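Local coordinates for bifunctional GH43-CE protein (Bacteroides eggerthii, PDB 6MLY) that probably degrades arabinoxylan, pairing a family 43 glycoside hydrolase domain, likely a xylan beta-xylosidase, with a carbohydrate esterase domain, at residues A[33-42]-A[255-266]. Sequence-based numbering, arbitrary orientation.
Sequences MSMLRVGDTY and VDTPDGRWFAYL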
# COMPACT_ATOMS: atom_id res chain seq x y z
N MET A 33 -5.49 -18.99 -15.89
CA MET A 33 -5.77 -18.71 -17.28
C MET A 33 -6.16 -20.01 -17.99
O MET A 33 -5.58 -21.07 -17.75
CB MET A 33 -4.55 -18.10 -17.98
CG MET A 33 -4.27 -16.67 -17.57
SD MET A 33 -2.83 -15.98 -18.42
CE MET A 33 -1.50 -16.89 -17.63
N SER A 34 -7.16 -19.90 -18.86
CA SER A 34 -7.47 -20.87 -19.88
C SER A 34 -7.49 -20.12 -21.22
O SER A 34 -8.37 -19.31 -21.46
CB SER A 34 -8.77 -21.57 -19.60
OG SER A 34 -8.98 -22.67 -20.46
N MET A 35 -6.49 -20.40 -22.06
CA MET A 35 -6.23 -19.65 -23.29
C MET A 35 -6.51 -20.53 -24.52
O MET A 35 -6.37 -21.76 -24.49
CB MET A 35 -4.77 -19.17 -23.32
CG MET A 35 -4.51 -18.02 -24.27
SD MET A 35 -2.82 -17.37 -24.09
CE MET A 35 -3.01 -16.44 -22.57
N LEU A 36 -6.91 -19.88 -25.61
CA LEU A 36 -6.98 -20.52 -26.90
C LEU A 36 -6.86 -19.48 -28.01
O LEU A 36 -6.98 -18.26 -27.76
CB LEU A 36 -8.26 -21.35 -27.03
CG LEU A 36 -9.59 -20.62 -26.86
CD1 LEU A 36 -9.91 -19.74 -28.06
CD2 LEU A 36 -10.72 -21.61 -26.64
N ARG A 37 -6.60 -19.99 -29.22
CA ARG A 37 -6.51 -19.23 -30.44
C ARG A 37 -7.68 -19.63 -31.34
O ARG A 37 -8.14 -20.76 -31.28
CB ARG A 37 -5.17 -19.51 -31.13
CG ARG A 37 -4.96 -18.72 -32.42
CD ARG A 37 -3.51 -18.73 -32.87
NE ARG A 37 -3.12 -20.02 -33.39
CZ ARG A 37 -3.50 -20.49 -34.57
NH1 ARG A 37 -4.23 -19.72 -35.37
NH2 ARG A 37 -3.17 -21.71 -34.95
N VAL A 38 -8.16 -18.68 -32.15
CA VAL A 38 -9.14 -18.95 -33.18
C VAL A 38 -8.83 -18.00 -34.34
O VAL A 38 -9.31 -16.87 -34.38
CB VAL A 38 -10.59 -18.77 -32.68
CG1 VAL A 38 -11.60 -19.28 -33.71
CG2 VAL A 38 -10.84 -19.43 -31.33
N GLY A 39 -8.00 -18.48 -35.27
CA GLY A 39 -7.58 -17.69 -36.40
C GLY A 39 -6.44 -16.78 -36.00
O GLY A 39 -5.37 -17.25 -35.62
N ASP A 40 -6.72 -15.47 -36.06
CA ASP A 40 -5.78 -14.38 -35.76
C ASP A 40 -6.03 -13.85 -34.34
O ASP A 40 -5.23 -13.05 -33.83
CB ASP A 40 -5.90 -13.26 -36.79
CG ASP A 40 -5.32 -13.61 -38.16
OD1 ASP A 40 -6.10 -13.63 -39.15
OD2 ASP A 40 -4.10 -13.87 -38.23
N THR A 41 -7.11 -14.31 -33.70
CA THR A 41 -7.53 -13.85 -32.37
C THR A 41 -7.03 -14.81 -31.29
O THR A 41 -6.84 -15.99 -31.55
CB THR A 41 -9.06 -13.77 -32.28
OG1 THR A 41 -9.54 -13.09 -33.44
CG2 THR A 41 -9.54 -13.07 -31.03
N TYR A 42 -6.82 -14.28 -30.08
CA TYR A 42 -6.56 -15.07 -28.89
C TYR A 42 -7.65 -14.78 -27.86
O TYR A 42 -8.16 -13.67 -27.79
CB TYR A 42 -5.17 -14.76 -28.31
CG TYR A 42 -4.01 -15.11 -29.20
CD1 TYR A 42 -3.46 -14.17 -30.05
CD2 TYR A 42 -3.44 -16.38 -29.17
CE1 TYR A 42 -2.38 -14.48 -30.87
CE2 TYR A 42 -2.36 -16.70 -29.98
CZ TYR A 42 -1.83 -15.75 -30.84
OH TYR A 42 -0.77 -16.05 -31.64
N VAL A 255 -0.25 -22.54 -26.07
CA VAL A 255 -0.91 -21.79 -27.12
C VAL A 255 0.10 -21.57 -28.24
O VAL A 255 1.27 -21.31 -27.97
CB VAL A 255 -1.49 -20.45 -26.64
CG1 VAL A 255 -0.44 -19.59 -25.97
CG2 VAL A 255 -2.16 -19.70 -27.78
N ASP A 256 -0.38 -21.66 -29.48
CA ASP A 256 0.45 -21.54 -30.67
C ASP A 256 0.08 -20.23 -31.38
O ASP A 256 -0.95 -19.64 -31.09
CB ASP A 256 0.29 -22.76 -31.58
CG ASP A 256 -1.11 -22.96 -32.16
OD1 ASP A 256 -2.09 -22.59 -31.48
OD2 ASP A 256 -1.19 -23.50 -33.28
N THR A 257 0.96 -19.80 -32.29
CA THR A 257 0.73 -18.65 -33.15
C THR A 257 0.44 -19.14 -34.56
O THR A 257 0.91 -20.21 -34.94
CB THR A 257 1.93 -17.69 -33.13
OG1 THR A 257 3.06 -18.37 -33.68
CG2 THR A 257 2.27 -17.19 -31.74
N PRO A 258 -0.31 -18.39 -35.40
CA PRO A 258 -0.58 -18.80 -36.77
C PRO A 258 0.67 -19.20 -37.58
O PRO A 258 0.58 -20.06 -38.45
CB PRO A 258 -1.28 -17.58 -37.41
CG PRO A 258 -1.11 -16.44 -36.41
CD PRO A 258 -0.94 -17.10 -35.06
N ASP A 259 1.82 -18.58 -37.28
CA ASP A 259 3.07 -18.85 -37.98
C ASP A 259 3.82 -20.01 -37.32
O ASP A 259 4.86 -20.44 -37.83
CB ASP A 259 3.95 -17.60 -38.07
CG ASP A 259 4.44 -17.11 -36.72
OD1 ASP A 259 3.63 -16.51 -35.98
OD2 ASP A 259 5.63 -17.34 -36.41
N GLY A 260 3.32 -20.51 -36.19
CA GLY A 260 3.71 -21.81 -35.65
C GLY A 260 4.67 -21.73 -34.47
O GLY A 260 5.23 -22.76 -34.07
N ARG A 261 4.88 -20.53 -33.91
CA ARG A 261 5.66 -20.36 -32.68
C ARG A 261 4.81 -20.82 -31.49
O ARG A 261 3.61 -20.57 -31.45
CB ARG A 261 6.10 -18.91 -32.50
CG ARG A 261 7.17 -18.44 -33.47
CD ARG A 261 7.33 -16.93 -33.43
NE ARG A 261 6.12 -16.26 -33.89
CZ ARG A 261 5.82 -14.99 -33.64
NH1 ARG A 261 6.60 -14.26 -32.85
NH2 ARG A 261 4.73 -14.46 -34.17
N TRP A 262 5.46 -21.46 -30.51
CA TRP A 262 4.78 -21.97 -29.32
C TRP A 262 5.17 -21.16 -28.07
O TRP A 262 6.28 -20.62 -27.94
CB TRP A 262 5.04 -23.47 -29.15
CG TRP A 262 4.33 -24.31 -30.17
CD1 TRP A 262 4.78 -24.66 -31.41
CD2 TRP A 262 3.03 -24.90 -30.03
NE1 TRP A 262 3.85 -25.44 -32.05
CE2 TRP A 262 2.77 -25.60 -31.23
CE3 TRP A 262 2.06 -24.92 -29.02
CZ2 TRP A 262 1.58 -26.30 -31.44
CZ3 TRP A 262 0.89 -25.61 -29.23
CH2 TRP A 262 0.66 -26.29 -30.42
N PHE A 263 4.20 -21.08 -27.15
CA PHE A 263 4.31 -20.39 -25.88
C PHE A 263 3.59 -21.20 -24.80
O PHE A 263 2.64 -21.93 -25.10
CB PHE A 263 3.72 -18.98 -25.99
CG PHE A 263 4.51 -18.04 -26.86
CD1 PHE A 263 4.26 -17.95 -28.22
CD2 PHE A 263 5.51 -17.24 -26.32
CE1 PHE A 263 4.99 -17.08 -29.02
CE2 PHE A 263 6.24 -16.37 -27.11
CZ PHE A 263 5.98 -16.29 -28.46
N ALA A 264 4.05 -21.07 -23.56
CA ALA A 264 3.35 -21.59 -22.38
C ALA A 264 2.81 -20.41 -21.57
O ALA A 264 3.60 -19.61 -21.08
CB ALA A 264 4.29 -22.43 -21.55
N TYR A 265 1.48 -20.31 -21.45
CA TYR A 265 0.87 -19.29 -20.60
C TYR A 265 0.82 -19.82 -19.16
O TYR A 265 0.28 -20.91 -18.93
CB TYR A 265 -0.49 -18.84 -21.14
CG TYR A 265 -1.57 -19.89 -21.18
CD1 TYR A 265 -2.40 -20.12 -20.09
CD2 TYR A 265 -1.78 -20.65 -22.32
CE1 TYR A 265 -3.40 -21.07 -20.14
CE2 TYR A 265 -2.77 -21.61 -22.38
CZ TYR A 265 -3.59 -21.82 -21.29
OH TYR A 265 -4.57 -22.77 -21.35
N LEU A 266 1.43 -19.06 -18.24
CA LEU A 266 1.61 -19.42 -16.82
C LEU A 266 1.47 -18.15 -15.96
O LEU A 266 1.36 -17.05 -16.50
CB LEU A 266 3.00 -20.04 -16.62
CG LEU A 266 3.38 -21.19 -17.54
CD1 LEU A 266 4.89 -21.39 -17.55
CD2 LEU A 266 2.67 -22.47 -17.14
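Met35 lays its CB over one face of the Tyr265 ring, a CH-pi contact 3.5 Å from the centroid, while the carbonyl oxygen of Met33 lies in the ring plane at the CE1 edge. Met35 SD follows obliquely, 4.5 Å from the same centroid, as a Met-aromatic contact, and also touches CG1 of Val255. The Tyr265 phenol reaches the backbone of strand 34-38: Met35 N donates to Tyr265 OH at 3.1 Å in an almost straight bond (179°), and Gln203 supplies a second partner for the hydroxyl. Replacing Tyr265 by alanine removes ring and hydroxyl alike, which is likely to leave the Met35 amide and Gln203 without their shared partner and to open a gap beside Met35 CB.

Farther along, Thr257 C and Pro258 N lie over one face of the Arg37 guanidinium, offset toward its rim, with the Asp256 carboxylate at its edge. Arg37 NH2 forms a salt bridge with Asp256 OD2 at 3.1 Å, approaching from above a carboxylate plane turned 57° from the guanidinium. A bend at chi3 (73°) brings the group back so that NH1 also donates in plane to Gly39 O at 2.7 Å, tying it to its own hairpin. Tyr42 presents its CE2 edge to Val255 CG2 and Asp256 O, its hydroxyl near Thr257 CG2.

Within the family 43 domain, characteristically a five-bladed beta-propeller, the contact joins two antiparallel sheets without strand pairing between them. Its chemistry is graded, from a largely apolar, buried interface around Tyr265 to an ion pair at the partly exposed strand ends, next to the two turns, where solvent would probably weaken the charge attraction.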